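Local coordinates for purine phosphoribosyltransferase (Pyrococcus horikoshii, PDB 1VDM), which probably acts as a glycosyltransferase of the type I phosphoribosyltransferase family, likely joining a purine base to a phosphoribosyl group, at residues G[83-89]-G[111-117]; G[90-94]-G[139-144]; G[56-60]-G[97-102]. All coordinates share one frame; numbering follows the deposited sequence.

Contact 1. Residues G[83-89]-G[111-117]; sequences DKRVVIV and AKEIKIA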
# COMPACT_ATOMS: atom_id res chain seq x y z
N ASP G 83 4.63 -6.49 -49.46
CA ASP G 83 3.24 -6.79 -49.13
C ASP G 83 2.82 -6.30 -47.74
O ASP G 83 1.79 -6.72 -47.21
CB ASP G 83 2.97 -8.30 -49.23
CG ASP G 83 3.04 -8.82 -50.66
OD1 ASP G 83 2.79 -10.03 -50.88
OD2 ASP G 83 3.33 -8.01 -51.58
N LYS G 84 3.61 -5.40 -47.16
CA LYS G 84 3.30 -4.85 -45.84
C LYS G 84 2.77 -3.43 -45.91
O LYS G 84 3.38 -2.56 -46.52
CB LYS G 84 4.54 -4.89 -44.95
CG LYS G 84 4.87 -6.27 -44.40
CD LYS G 84 6.09 -6.20 -43.51
CE LYS G 84 6.33 -7.53 -42.82
NZ LYS G 84 7.60 -7.50 -42.04
N ARG G 85 1.63 -3.20 -45.28
CA ARG G 85 1.02 -1.88 -45.25
C ARG G 85 1.90 -1.04 -44.32
O ARG G 85 2.07 -1.38 -43.15
CB ARG G 85 -0.39 -1.95 -44.67
CG ARG G 85 -1.15 -3.20 -45.08
CD ARG G 85 -1.69 -3.08 -46.48
NE ARG G 85 -2.88 -2.23 -46.50
CZ ARG G 85 -3.96 -2.45 -45.76
NH1 ARG G 85 -3.99 -3.49 -44.93
NH2 ARG G 85 -5.00 -1.63 -45.85
N VAL G 86 2.48 0.03 -44.84
CA VAL G 86 3.34 0.85 -44.00
C VAL G 86 2.72 2.19 -43.64
O VAL G 86 1.97 2.77 -44.43
CB VAL G 86 4.69 1.11 -44.68
CG1 VAL G 86 5.58 1.93 -43.77
CG2 VAL G 86 5.36 -0.21 -45.03
N VAL G 87 3.02 2.66 -42.44
CA VAL G 87 2.54 3.95 -41.98
C VAL G 87 3.73 4.62 -41.29
O VAL G 87 4.29 4.09 -40.33
CB VAL G 87 1.34 3.82 -40.99
CG1 VAL G 87 1.69 2.93 -39.83
CG2 VAL G 87 0.92 5.20 -40.49
N ILE G 88 4.13 5.77 -41.84
CA ILE G 88 5.25 6.54 -41.30
C ILE G 88 4.69 7.58 -40.35
O ILE G 88 3.77 8.32 -40.70
CB ILE G 88 6.04 7.22 -42.44
CG1 ILE G 88 6.68 6.14 -43.32
CG2 ILE G 88 7.11 8.14 -41.87
CD1 ILE G 88 7.45 6.66 -44.50
N VAL G 89 5.22 7.60 -39.14
CA VAL G 89 4.76 8.53 -38.11
C VAL G 89 5.83 9.55 -37.78
O VAL G 89 6.97 9.21 -37.51
CB VAL G 89 4.37 7.78 -36.82
CG1 VAL G 89 3.77 8.75 -35.81
CG2 VAL G 89 3.39 6.67 -37.15
N ALA G 111 8.08 -1.60 -49.79
CA ALA G 111 6.80 -1.31 -49.16
C ALA G 111 5.61 -1.49 -50.10
O ALA G 111 5.56 -0.93 -51.20
CB ALA G 111 6.80 0.11 -48.61
N LYS G 112 4.65 -2.30 -49.65
CA LYS G 112 3.43 -2.55 -50.41
C LYS G 112 2.72 -1.21 -50.58
O LYS G 112 2.84 -0.56 -51.62
CB LYS G 112 2.55 -3.55 -49.64
CG LYS G 112 1.18 -3.84 -50.25
CD LYS G 112 0.41 -4.83 -49.36
CE LYS G 112 -1.04 -5.02 -49.80
NZ LYS G 112 -1.88 -3.80 -49.61
N GLU G 113 2.00 -0.79 -49.54
CA GLU G 113 1.29 0.48 -49.55
C GLU G 113 1.93 1.37 -48.49
O GLU G 113 2.48 0.87 -47.51
CB GLU G 113 -0.19 0.25 -49.20
CG GLU G 113 -1.14 1.35 -49.66
CD GLU G 113 -2.59 1.08 -49.26
OE1 GLU G 113 -2.98 -0.11 -49.21
OE2 GLU G 113 -3.33 2.05 -48.99
N ILE G 114 1.89 2.68 -48.69
CA ILE G 114 2.49 3.59 -47.73
C ILE G 114 1.57 4.76 -47.42
O ILE G 114 1.06 5.42 -48.32
CB ILE G 114 3.82 4.16 -48.24
CG1 ILE G 114 4.82 3.02 -48.45
CG2 ILE G 114 4.37 5.17 -47.25
CD1 ILE G 114 6.10 3.45 -49.13
N LYS G 115 1.37 5.00 -46.13
CA LYS G 115 0.53 6.09 -45.65
C LYS G 115 1.39 6.91 -44.70
O LYS G 115 2.37 6.41 -44.15
CB LYS G 115 -0.68 5.54 -44.90
CG LYS G 115 -2.02 6.02 -45.46
CD LYS G 115 -2.28 5.44 -46.84
CE LYS G 115 -3.63 5.90 -47.37
NZ LYS G 115 -3.83 5.43 -48.77
N ILE G 116 1.02 8.16 -44.49
CA ILE G 116 1.80 9.04 -43.62
C ILE G 116 0.93 9.75 -42.60
O ILE G 116 -0.06 10.41 -42.96
CB ILE G 116 2.57 10.08 -44.45
CG1 ILE G 116 3.62 9.36 -45.30
CG2 ILE G 116 3.19 11.13 -43.53
CD1 ILE G 116 4.25 10.23 -46.35
N ALA G 117 1.32 9.63 -41.33
CA ALA G 117 0.58 10.25 -40.24
C ALA G 117 1.46 11.21 -39.45
O ALA G 117 2.60 10.88 -39.11
CB ALA G 117 0.01 9.18 -39.33

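Contact 2. Residues G[90-94]-G[139-144]; sequences DDVSD and WIVFPW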
# COMPACT_ATOMS: atom_id res chain seq x y z
N ASP G 90 5.43 10.82 -37.81
CA ASP G 90 6.33 11.92 -37.53
C ASP G 90 5.51 12.98 -36.81
O ASP G 90 4.28 12.96 -36.90
CB ASP G 90 6.90 12.45 -38.85
CG ASP G 90 8.10 13.36 -38.67
OD1 ASP G 90 8.98 13.04 -37.83
OD2 ASP G 90 8.17 14.40 -39.38
N ASP G 91 6.16 13.88 -36.09
CA ASP G 91 5.41 14.89 -35.33
C ASP G 91 4.79 15.98 -36.21
O ASP G 91 3.68 16.43 -35.99
CB ASP G 91 6.32 15.49 -34.23
CG ASP G 91 7.66 15.95 -34.81
OD1 ASP G 91 7.95 15.58 -35.95
OD2 ASP G 91 8.40 16.63 -34.10
N VAL G 92 5.57 16.45 -37.21
CA VAL G 92 5.03 17.49 -38.07
C VAL G 92 5.74 17.56 -39.42
O VAL G 92 6.93 17.30 -39.56
CB VAL G 92 5.18 18.84 -37.35
CG1 VAL G 92 6.65 19.15 -37.13
CG2 VAL G 92 4.55 19.94 -38.17
N SER G 93 4.95 17.89 -40.46
CA SER G 93 5.51 18.03 -41.79
C SER G 93 5.77 19.50 -42.11
O SER G 93 4.89 20.25 -42.52
CB SER G 93 4.48 17.47 -42.78
OG SER G 93 5.14 17.11 -44.00
N ASP G 94 7.03 19.94 -41.88
CA ASP G 94 7.35 21.34 -42.11
C ASP G 94 7.67 21.61 -43.58
O ASP G 94 6.90 22.22 -44.31
CB ASP G 94 8.54 21.73 -41.24
CG ASP G 94 8.54 23.24 -41.09
OD1 ASP G 94 9.13 23.72 -40.12
OD2 ASP G 94 7.96 23.92 -41.93
N TRP G 139 6.14 28.17 -35.37
CA TRP G 139 7.04 27.10 -34.95
C TRP G 139 6.33 26.41 -33.78
O TRP G 139 5.80 27.08 -32.87
CB TRP G 139 8.39 27.65 -34.51
CG TRP G 139 9.30 26.60 -33.93
CD1 TRP G 139 9.43 26.26 -32.62
CD2 TRP G 139 10.17 25.71 -34.66
NE1 TRP G 139 10.33 25.22 -32.47
CE2 TRP G 139 10.79 24.87 -33.71
CE3 TRP G 139 10.47 25.55 -36.02
CZ2 TRP G 139 11.71 23.88 -34.08
CZ3 TRP G 139 11.39 24.56 -36.38
CH2 TRP G 139 11.99 23.74 -35.41
N ILE G 140 6.30 25.08 -33.82
CA ILE G 140 5.64 24.32 -32.77
C ILE G 140 6.58 23.76 -31.71
O ILE G 140 7.53 23.04 -32.03
CB ILE G 140 4.85 23.12 -33.34
CG1 ILE G 140 3.96 23.57 -34.50
CG2 ILE G 140 3.97 22.51 -32.25
CD1 ILE G 140 3.33 22.43 -35.24
N VAL G 141 6.31 24.09 -30.46
CA VAL G 141 7.11 23.56 -29.36
C VAL G 141 6.28 22.43 -28.76
O VAL G 141 5.22 22.67 -28.18
CB VAL G 141 7.37 24.60 -28.25
CG1 VAL G 141 8.21 23.96 -27.16
CG2 VAL G 141 8.08 25.81 -28.82
N PHE G 142 6.74 21.20 -28.94
CA PHE G 142 6.03 20.04 -28.41
C PHE G 142 6.19 19.89 -26.90
O PHE G 142 7.12 20.46 -26.30
CB PHE G 142 6.48 18.78 -29.15
CG PHE G 142 6.05 18.74 -30.58
CD1 PHE G 142 6.95 19.03 -31.60
CD2 PHE G 142 4.73 18.44 -30.91
CE1 PHE G 142 6.53 19.01 -32.95
CE2 PHE G 142 4.30 18.42 -32.25
CZ PHE G 142 5.21 18.70 -33.27
N PRO G 143 5.30 19.10 -26.26
CA PRO G 143 5.34 18.87 -24.80
C PRO G 143 6.64 18.26 -24.31
O PRO G 143 7.01 18.43 -23.15
CB PRO G 143 4.16 17.93 -24.56
CG PRO G 143 3.37 17.97 -25.82
CD PRO G 143 4.37 18.16 -26.90
N TRP G 144 7.34 17.55 -25.19
CA TRP G 144 8.60 16.90 -24.83
C TRP G 144 9.86 17.70 -25.20
O TRP G 144 10.97 17.18 -25.13
CB TRP G 144 8.67 15.53 -25.48
CG TRP G 144 8.75 15.57 -26.97
CD1 TRP G 144 9.88 15.72 -27.73
CD2 TRP G 144 7.65 15.47 -27.89
NE1 TRP G 144 9.56 15.70 -29.08
CE2 TRP G 144 8.20 15.56 -29.20
CE3 TRP G 144 6.27 15.31 -27.75
CZ2 TRP G 144 7.40 15.49 -30.35
CZ3 TRP G 144 5.48 15.24 -28.90
CH2 TRP G 144 6.05 15.33 -30.18

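Contact 3. Residues G[56-60]-G[97-102]; sequences IDVKF and KTLEVV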
# COMPACT_ATOMS: atom_id res chain seq x y z
N ILE G 56 13.81 5.18 -37.60
CA ILE G 56 14.72 5.76 -38.58
C ILE G 56 15.10 7.16 -38.12
O ILE G 56 14.26 7.89 -37.58
CB ILE G 56 14.09 5.82 -39.99
CG1 ILE G 56 15.18 6.11 -41.03
CG2 ILE G 56 12.99 6.89 -40.03
CD1 ILE G 56 14.77 5.81 -42.46
N ASP G 57 16.36 7.53 -38.30
CA ASP G 57 16.83 8.86 -37.92
C ASP G 57 17.54 9.49 -39.11
O ASP G 57 18.53 8.95 -39.61
CB ASP G 57 17.80 8.78 -36.72
CG ASP G 57 17.96 10.12 -35.99
OD1 ASP G 57 18.61 10.13 -34.92
OD2 ASP G 57 17.42 11.14 -36.47
N VAL G 58 17.01 10.61 -39.57
CA VAL G 58 17.60 11.32 -40.70
C VAL G 58 18.17 12.65 -40.21
O VAL G 58 17.51 13.39 -39.48
CB VAL G 58 16.55 11.60 -41.79
CG1 VAL G 58 17.20 12.30 -42.97
CG2 VAL G 58 15.92 10.29 -42.24
N LYS G 59 19.40 12.94 -40.60
CA LYS G 59 20.04 14.18 -40.17
C LYS G 59 20.60 14.96 -41.35
O LYS G 59 20.91 14.41 -42.40
CB LYS G 59 21.16 13.83 -39.19
CG LYS G 59 20.94 14.44 -37.81
CD LYS G 59 21.52 13.58 -36.69
CE LYS G 59 20.44 12.93 -35.82
NZ LYS G 59 20.91 11.65 -35.31
N PHE G 60 20.72 16.27 -41.19
CA PHE G 60 21.21 17.09 -42.30
C PHE G 60 22.46 17.90 -41.93
O PHE G 60 22.55 18.53 -40.88
CB PHE G 60 20.09 18.02 -42.74
CG PHE G 60 19.00 17.24 -43.41
CD1 PHE G 60 17.92 16.79 -42.67
CD2 PHE G 60 19.06 17.01 -44.78
CE1 PHE G 60 16.90 16.09 -43.29
CE2 PHE G 60 18.03 16.31 -45.40
CZ PHE G 60 16.95 15.85 -44.66
N LYS G 97 11.13 17.76 -46.08
CA LYS G 97 12.49 17.36 -46.37
C LYS G 97 12.77 15.96 -45.82
O LYS G 97 13.11 15.04 -46.58
CB LYS G 97 13.43 18.39 -45.75
CG LYS G 97 14.90 18.24 -46.08
CD LYS G 97 15.73 19.28 -45.31
CE LYS G 97 15.52 19.15 -43.80
NZ LYS G 97 16.25 20.20 -43.02
N THR G 98 12.62 15.78 -44.51
CA THR G 98 12.88 14.50 -43.87
C THR G 98 11.97 13.39 -44.38
O THR G 98 12.42 12.27 -44.65
CB THR G 98 12.71 14.60 -42.34
OG1 THR G 98 13.59 15.60 -41.83
CG2 THR G 98 13.05 13.27 -41.69
N LEU G 99 10.68 13.69 -44.51
CA LEU G 99 9.73 12.71 -44.98
C LEU G 99 10.07 12.13 -46.35
O LEU G 99 9.97 10.92 -46.56
CB LEU G 99 8.32 13.30 -44.99
CG LEU G 99 7.67 13.37 -43.60
CD1 LEU G 99 6.31 14.03 -43.66
CD2 LEU G 99 7.55 11.96 -43.05
N GLU G 100 10.49 12.97 -47.29
CA GLU G 100 10.84 12.45 -48.62
C GLU G 100 11.99 11.45 -48.53
O GLU G 100 11.98 10.43 -49.23
CB GLU G 100 11.19 13.60 -49.57
CG GLU G 100 9.96 14.37 -50.04
CD GLU G 100 10.26 15.41 -51.09
OE1 GLU G 100 9.31 16.10 -51.53
OE2 GLU G 100 11.45 15.56 -51.48
N VAL G 101 12.97 11.73 -47.69
CA VAL G 101 14.09 10.81 -47.53
C VAL G 101 13.59 9.48 -46.97
O VAL G 101 14.03 8.41 -47.39
CB VAL G 101 15.15 11.38 -46.57
CG1 VAL G 101 16.30 10.40 -46.43
CG2 VAL G 101 15.64 12.72 -47.07
N VAL G 102 12.67 9.56 -46.01
CA VAL G 102 12.11 8.36 -45.38
C VAL G 102 11.23 7.56 -46.33
O VAL G 102 11.20 6.33 -46.26
CB VAL G 102 11.29 8.73 -44.12
CG1 VAL G 102 10.69 7.49 -43.50
CG2 VAL G 102 12.18 9.41 -43.11

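Contact 1. Residues G[83-89]-G[111-117]
Lys112 lies along Asp83, Lys84 and Arg85 and touches them at nearly every carbon. Its CB meets Lys84 N at 3.3 Å and CG passes Asp83 CA. CD rests on Asp83 O at 3.2 Å, and CE approaches Arg85 CD. The chain leaves with CG anti to the backbone N (chi1 175°) and stays extended until it bends at chi4, which sets NZ against Arg85 CD at 3.2 Å. Arg85 runs alongside and points the same way. Its NE makes a weak salt bridge to Glu113 OE1 (3.4 Å), met at the guanidinium edge. Lys115 NZ makes a weak salt bridge to OE2, the other oxygen of Glu113. Lys112 NZ completes this salt-bridge network as a long arm, more distant from OE1.

Beyond these charges the strands pair in parallel. Val86 N bonds Glu113 O at 2.8 Å, Lys115 N bonds Val86 O, and Ile88 N bonds Lys115 O. Ala117 N bonds Ile88 O. Val86, Ile88, Ile114 and Ile116 share one face, and the three isoleucines touch helix 97-107. Two adjacent parallel strands joined through that helix form a beta-alpha-beta crossover, the building unit of the phosphoribosyltransferase alpha/beta fold.

Contact 2. Residues G[90-94]-G[139-144]
The Phe142 ring lies under the Asp91 side chain, with Asp91 CB above the ring plane at its CZ end, 3.5 Å from Phe142 CZ. Asp91 OD2 approaches the same ring obliquely, 3.2 Å from Phe142 CE1. The carboxylate and ring planes are 28° apart. Asp91 CG stands between the backbone N and the carbonyl carbon (chi1 50°). This turns OD1 back to its own chain, where it takes a weak bond from Val92 N, and leaves OD2 slanting over the CE1 side. Val92 CB comes at the ring edge, 4.1 Å from Phe142 CZ. Val92 CG2 meets Ile140 CD1 at 4.0 Å. Ile140 CG2 covers the other face of Phe142, near the rim, so the ring is clasped between it and Asp91 CB. Trp144 adds an edge, with CZ2 4.0 Å from Asp91 CB, while one of its own faces lies against Phe142 CB. An alanine in place of Phe142 would probably leave Asp91 CB without the ring beneath it and open a gap between Asp91 and Ile140. At the far end Asp94 only approaches Trp139; its carboxylate is held by Lys122 and Trp124. Strand 92-93 pairs with strand 120-121, whose Ala120 touches both Val92 and Ile140. Strand 139-141 pairs with strand 3-5. Pro143 packs on helix 8-23, and its carbonyl accepts a hydrogen bond from Trp9 of a second subunit.

Contact 3. Residues G[56-60]-G[97-102]
Phe60 and Lys97 run antiparallel to one another, the lysine chain lying over one face of the ring. Lys97 is extended as far as CD and then bends (chi3 58°), which carries CE and NZ across the ring. CE makes a CH-pi contact, 3.6 Å from the centroid of the Phe60 ring. Lys97 NZ lies 4.2 Å from that centroid and 24° off the ring normal, a cation-pi contact. The ammonium has a second, weak and long ion pair with Glu69, a residue whose side chain also touches Phe60.

Thr98 meets the same ring at its edge, with OG1 3.7 Å from Phe60 CE1. Its two branches divide the work. OG1 takes the ring edge, while CG2, anti to the backbone N, reaches Val58 CB at 3.9 Å. Val101 comes to the CZ end of the ring obliquely through CG2.

Val58 points at the helix and splits its methyls between two residues one step apart. Its CG1 meets Val101 CG1 at 4.0 Å, and its CG2 meets Val102 CG2 at 3.9 Å. These pairs cross at a slant. Ile56 runs counter to Val102, and the CG2 atoms of Ile56 and Val102 touch at 4.1 Å. No hydrogen bond joins the two segments; they meet through side chains. Pro71 of strand 70-73 touches Val58, Phe60 and Val101.

The axes of segments 56-60 and 97-102 approach to 9.1 Å at an angle of 127°. Ile56, Val58 and Phe60, every second residue of the strand, form the face that receives the helix. This is the packing of a helix on the central sheet, as in the alpha/beta core of type I phosphoribosyltransferases.

The three contacts interlock. The strand of contact 1 leads into contact 2, turning at Asp91; Asp90 N lies 3.1 Å from Ala117 O, a probable hydrogen bond, and the centres are 21 Å apart. Contacts 1 and 3 share the helix over the sheet: Ile88 CD1 packs on Val102 CG1 at 3.5 Å, centres 16 Å apart. Leu99 ties contact 3 to contact 2, its CD1 being 3.3 Å from Ser93 OG, centres 15 Å apart. The run from strand 85-90 to the start of helix 97-107 matches the phosphoribosyl pyrophosphate signature of type I phosphoribosyltransferases, so the loop after strand 85-90 probably binds that substrate; contacts 1 and 3 hold the strand and helix flanking it.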